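Side-chain contacts in cellulase (Soil metagenome, PDB 5I2U), which probably hydrolyses the beta-1,4-glucosidic bonds of cellulose, as a salt-tolerant family 5 glycoside hydrolase built on a TIM barrel: residues A[104-107]-A[108-112]; A[173-176]-A[177-181]. All coordinates share one frame; numbering follows the deposited sequence.

Contact 1: A[104-107]-A[108-112]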
# COMPACT_ATOMS: atom_id res chain seq x y z
N PRO A 104 20.17 3.31 -5.72
CA PRO A 104 19.32 4.07 -4.80
C PRO A 104 19.01 5.51 -5.24
O PRO A 104 17.98 6.05 -4.85
CB PRO A 104 20.12 4.06 -3.48
CG PRO A 104 21.55 3.87 -3.89
CD PRO A 104 21.52 3.07 -5.17
N GLU A 105 19.88 6.12 -6.04
CA GLU A 105 19.65 7.47 -6.56
C GLU A 105 18.40 7.51 -7.45
O GLU A 105 17.56 8.41 -7.33
CB GLU A 105 20.89 7.95 -7.33
CG GLU A 105 20.80 9.36 -7.91
CD GLU A 105 20.82 10.47 -6.87
OE1 GLU A 105 20.94 10.20 -5.66
OE2 GLU A 105 20.70 11.65 -7.28
N PHE A 106 18.29 6.52 -8.34
CA PHE A 106 17.13 6.39 -9.21
C PHE A 106 15.85 6.08 -8.42
O PHE A 106 14.79 6.64 -8.71
CB PHE A 106 17.36 5.30 -10.26
CG PHE A 106 16.24 5.15 -11.25
CD1 PHE A 106 15.80 6.25 -11.99
CD2 PHE A 106 15.59 3.92 -11.42
CE1 PHE A 106 14.75 6.12 -12.91
CE2 PHE A 106 14.54 3.79 -12.32
CZ PHE A 106 14.12 4.90 -13.06
N ALA A 107 15.95 5.19 -7.44
CA ALA A 107 14.85 4.94 -6.53
C ALA A 107 14.38 6.25 -5.87
O ALA A 107 13.17 6.55 -5.86
CB ALA A 107 15.25 3.92 -5.48
N LEU A 108 15.33 7.04 -5.36
CA LEU A 108 14.99 8.33 -4.73
C LEU A 108 14.49 9.37 -5.74
O LEU A 108 13.62 10.19 -5.39
CB LEU A 108 16.18 8.89 -3.92
CG LEU A 108 16.60 8.06 -2.70
CD1 LEU A 108 17.89 8.61 -2.11
CD2 LEU A 108 15.51 8.00 -1.63
N GLN A 109 14.99 9.34 -6.98
CA GLN A 109 14.43 10.16 -8.08
C GLN A 109 12.95 9.85 -8.39
O GLN A 109 12.20 10.74 -8.77
CB GLN A 109 15.28 10.02 -9.35
CG GLN A 109 16.59 10.81 -9.32
CD GLN A 109 17.60 10.39 -10.40
OE1 GLN A 109 18.79 10.41 -10.15
NE2 GLN A 109 17.12 10.01 -11.57
N CYS A 110 12.54 8.60 -8.21
CA CYS A 110 11.15 8.19 -8.50
C CYS A 110 10.16 8.52 -7.37
O CYS A 110 9.13 9.14 -7.61
CB CYS A 110 11.09 6.70 -8.83
SG CYS A 110 11.84 6.28 -10.43
N ILE A 111 10.49 8.12 -6.15
CA ILE A 111 9.56 8.26 -5.01
C ILE A 111 9.35 9.72 -4.53
O ILE A 111 8.30 10.06 -4.01
CB ILE A 111 9.96 7.37 -3.81
CG1 ILE A 111 11.28 7.81 -3.15
CG2 ILE A 111 10.05 5.91 -4.27
CD1 ILE A 111 11.48 7.23 -1.76
N THR A 112 10.36 10.57 -4.71
CA THR A 112 10.35 11.93 -4.21
C THR A 112 9.23 12.79 -4.81
O THR A 112 8.48 13.41 -4.06
CB THR A 112 11.75 12.57 -4.37
OG1 THR A 112 12.67 11.80 -3.59
CG2 THR A 112 11.79 14.04 -3.91

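Contact 2: A[173-176]-A[177-181]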
# COMPACT_ATOMS: atom_id res chain seq x y z
N LYS A 173 8.82 -10.54 12.45
CA LYS A 173 8.54 -9.72 13.65
C LYS A 173 9.80 -9.04 14.18
O LYS A 173 9.72 -7.90 14.62
CB LYS A 173 7.92 -10.59 14.76
CG LYS A 173 7.37 -9.83 15.97
CD LYS A 173 7.11 -10.79 17.11
CE LYS A 173 6.45 -10.11 18.30
NZ LYS A 173 6.82 -10.77 19.58
N THR A 174 10.93 -9.74 14.16
CA THR A 174 12.20 -9.19 14.63
C THR A 174 12.64 -8.04 13.74
O THR A 174 12.93 -6.95 14.23
CB THR A 174 13.30 -10.26 14.66
OG1 THR A 174 12.84 -11.41 15.39
CG2 THR A 174 14.59 -9.73 15.31
N TYR A 175 12.65 -8.29 12.43
CA TYR A 175 12.89 -7.25 11.43
C TYR A 175 12.01 -6.03 11.68
O TYR A 175 12.48 -4.89 11.64
CB TYR A 175 12.60 -7.83 10.03
CG TYR A 175 12.53 -6.87 8.85
CD1 TYR A 175 11.42 -6.03 8.66
CD2 TYR A 175 13.54 -6.85 7.89
CE1 TYR A 175 11.34 -5.17 7.57
CE2 TYR A 175 13.46 -6.00 6.79
CZ TYR A 175 12.36 -5.16 6.63
OH TYR A 175 12.27 -4.32 5.54
N SER A 176 10.74 -6.30 11.93
CA SER A 176 9.74 -5.26 12.11
C SER A 176 9.95 -4.45 13.39
O SER A 176 9.90 -3.22 13.36
CB SER A 176 8.34 -5.86 12.07
OG SER A 176 8.09 -6.35 10.78
N GLU A 177 10.16 -5.15 14.51
CA GLU A 177 10.53 -4.51 15.80
C GLU A 177 11.73 -3.58 15.61
O GLU A 177 11.70 -2.42 16.02
CB GLU A 177 10.84 -5.55 16.89
CG GLU A 177 9.60 -6.25 17.46
CD GLU A 177 9.89 -7.55 18.20
OE1 GLU A 177 10.99 -8.15 18.05
OE2 GLU A 177 8.99 -8.01 18.94
N GLU A 178 12.76 -4.08 14.94
CA GLU A 178 13.99 -3.32 14.74
C GLU A 178 13.85 -2.10 13.83
O GLU A 178 14.39 -1.04 14.13
CB GLU A 178 15.11 -4.24 14.24
CG GLU A 178 15.64 -5.16 15.33
CD GLU A 178 16.75 -6.08 14.86
OE1 GLU A 178 17.38 -5.80 13.82
OE2 GLU A 178 17.00 -7.09 15.55
N VAL A 179 13.09 -2.23 12.74
CA VAL A 179 12.82 -1.11 11.83
C VAL A 179 11.87 -0.11 12.46
O VAL A 179 12.07 1.11 12.35
CB VAL A 179 12.28 -1.60 10.47
CG1 VAL A 179 11.84 -0.44 9.58
CG2 VAL A 179 13.33 -2.44 9.75
N ILE A 180 10.81 -0.61 13.11
CA ILE A 180 9.88 0.25 13.86
C ILE A 180 10.63 1.07 14.91
O ILE A 180 10.38 2.28 15.05
CB ILE A 180 8.75 -0.57 14.55
CG1 ILE A 180 7.74 -1.08 13.50
CG2 ILE A 180 7.99 0.26 15.60
CD1 ILE A 180 6.90 -2.25 13.98
N ALA A 181 11.54 0.42 15.63
CA ALA A 181 12.37 1.09 16.65
C ALA A 181 13.11 2.28 16.06
O ALA A 181 13.09 3.36 16.64
CB ALA A 181 13.35 0.12 17.29
O HOH W 1 12.15 -10.85 18.64

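Contact 1: A[104-107]-A[108-112]
Cys110 sets its sulfur over one face of the ring of Phe106, one turn earlier. SG stands 4.0 Å from the Phe106 ring centroid, 20° off the normal and shifted toward the rim, with Phe106 CZ its nearest ring atom at 3.7 Å: a Cys sulfur-aromatic contact. Phe106 CG, anti to the backbone N (chi1 -177°), and Cys110 SG, beside its own N, bring the two together. The tight side belongs to the buried Ala107, Cys110 and Ile111, where the Ala107 carbonyl accepts from Ile111, N to O 3.1 Å, and more weakly from Cys110 N. Glu105 and Gln109 form the exposed, looser side: Gln109 OE1 comes 3.2 Å from Glu105 CG, but no side-chain hydrogen bond joins the pair, and their amide and carboxylate planes stand 82° apart. Gln109 NE2 lies at the edge of the Phe106 ring, 4.0 Å from CD1. Asn103, just ahead of the first turn, accepts a bond from Phe106 N through OD1. Helix 104-120 is the crossover helix of the beta-alpha-beta unit between strands 87-93 and 124-130; Ala107 and Ile111 face the barrel at Met92, while Leu108 and Ile111 meet Met146 on the flank toward helix 136-150.

Contact 2: A[173-176]-A[177-181]
Lys173 carries CG anti to its backbone N (chi1 -170°) and stays extended to its end, whereas Glu177 has CG anti to the carbonyl carbon (chi1 -75°); the two chains thus slant across each other one turn apart. Their charged ends form a salt bridge, Lys173 NZ to Glu177 OE2 3.6 Å, and the same oxygen lies 3.4 Å from Lys173 CE. The other carboxylate oxygen, Glu177 OE1, accepts from a water at 3.0 Å, which also reaches Thr174 OG1 weakly; that hydroxyl is hydrogen-bonded to Glu170 O one turn earlier. A glutamine here would probably cost Lys173 one of its acidic partners, leaving the ammonium to lean on Asp209, with which it also pairs. On the buried side Val179 lays CG2 over one face of the Tyr175 ring, 4.2 Å from its centroid and 17° off the normal, a CH-pi contact. Thr174 CG2 runs beside Glu178 OE2. Tyr175 OH hydrogen-bonds Ile160 O, which helps fix the ring, and Glu178 OE1 pairs with Lys140. Tyr175 and Val179 pack on Ala139 of helix 136-150, Ser176 and Ile180 on strand 192-194: two buried faces of an amphipathic outer helix of the TIM barrel.

From the N terminus, the chain leaves barrel strand 87-93 and enters helix 104-120, whose first turns hold contact 1, before returning to strand 124-130. Strand 156-159, helix 169-186 and strand 192-194 repeat this beta-alpha-beta pattern two units later, with contact 2 in the helix. Each contact joins consecutive turns, so neither closes a loop; they follow in series and do not nest or cross. The centres of contact 1 and contact 2 are about 24 Å apart. Helix 136-150 lies between them in the chain and touches contact 1 through its later turns (Phe142, Tyr150) and contact 2 through its first turns (Thr136, Ala139). Through it, the two helices are linked around the outside of the eight-stranded barrel.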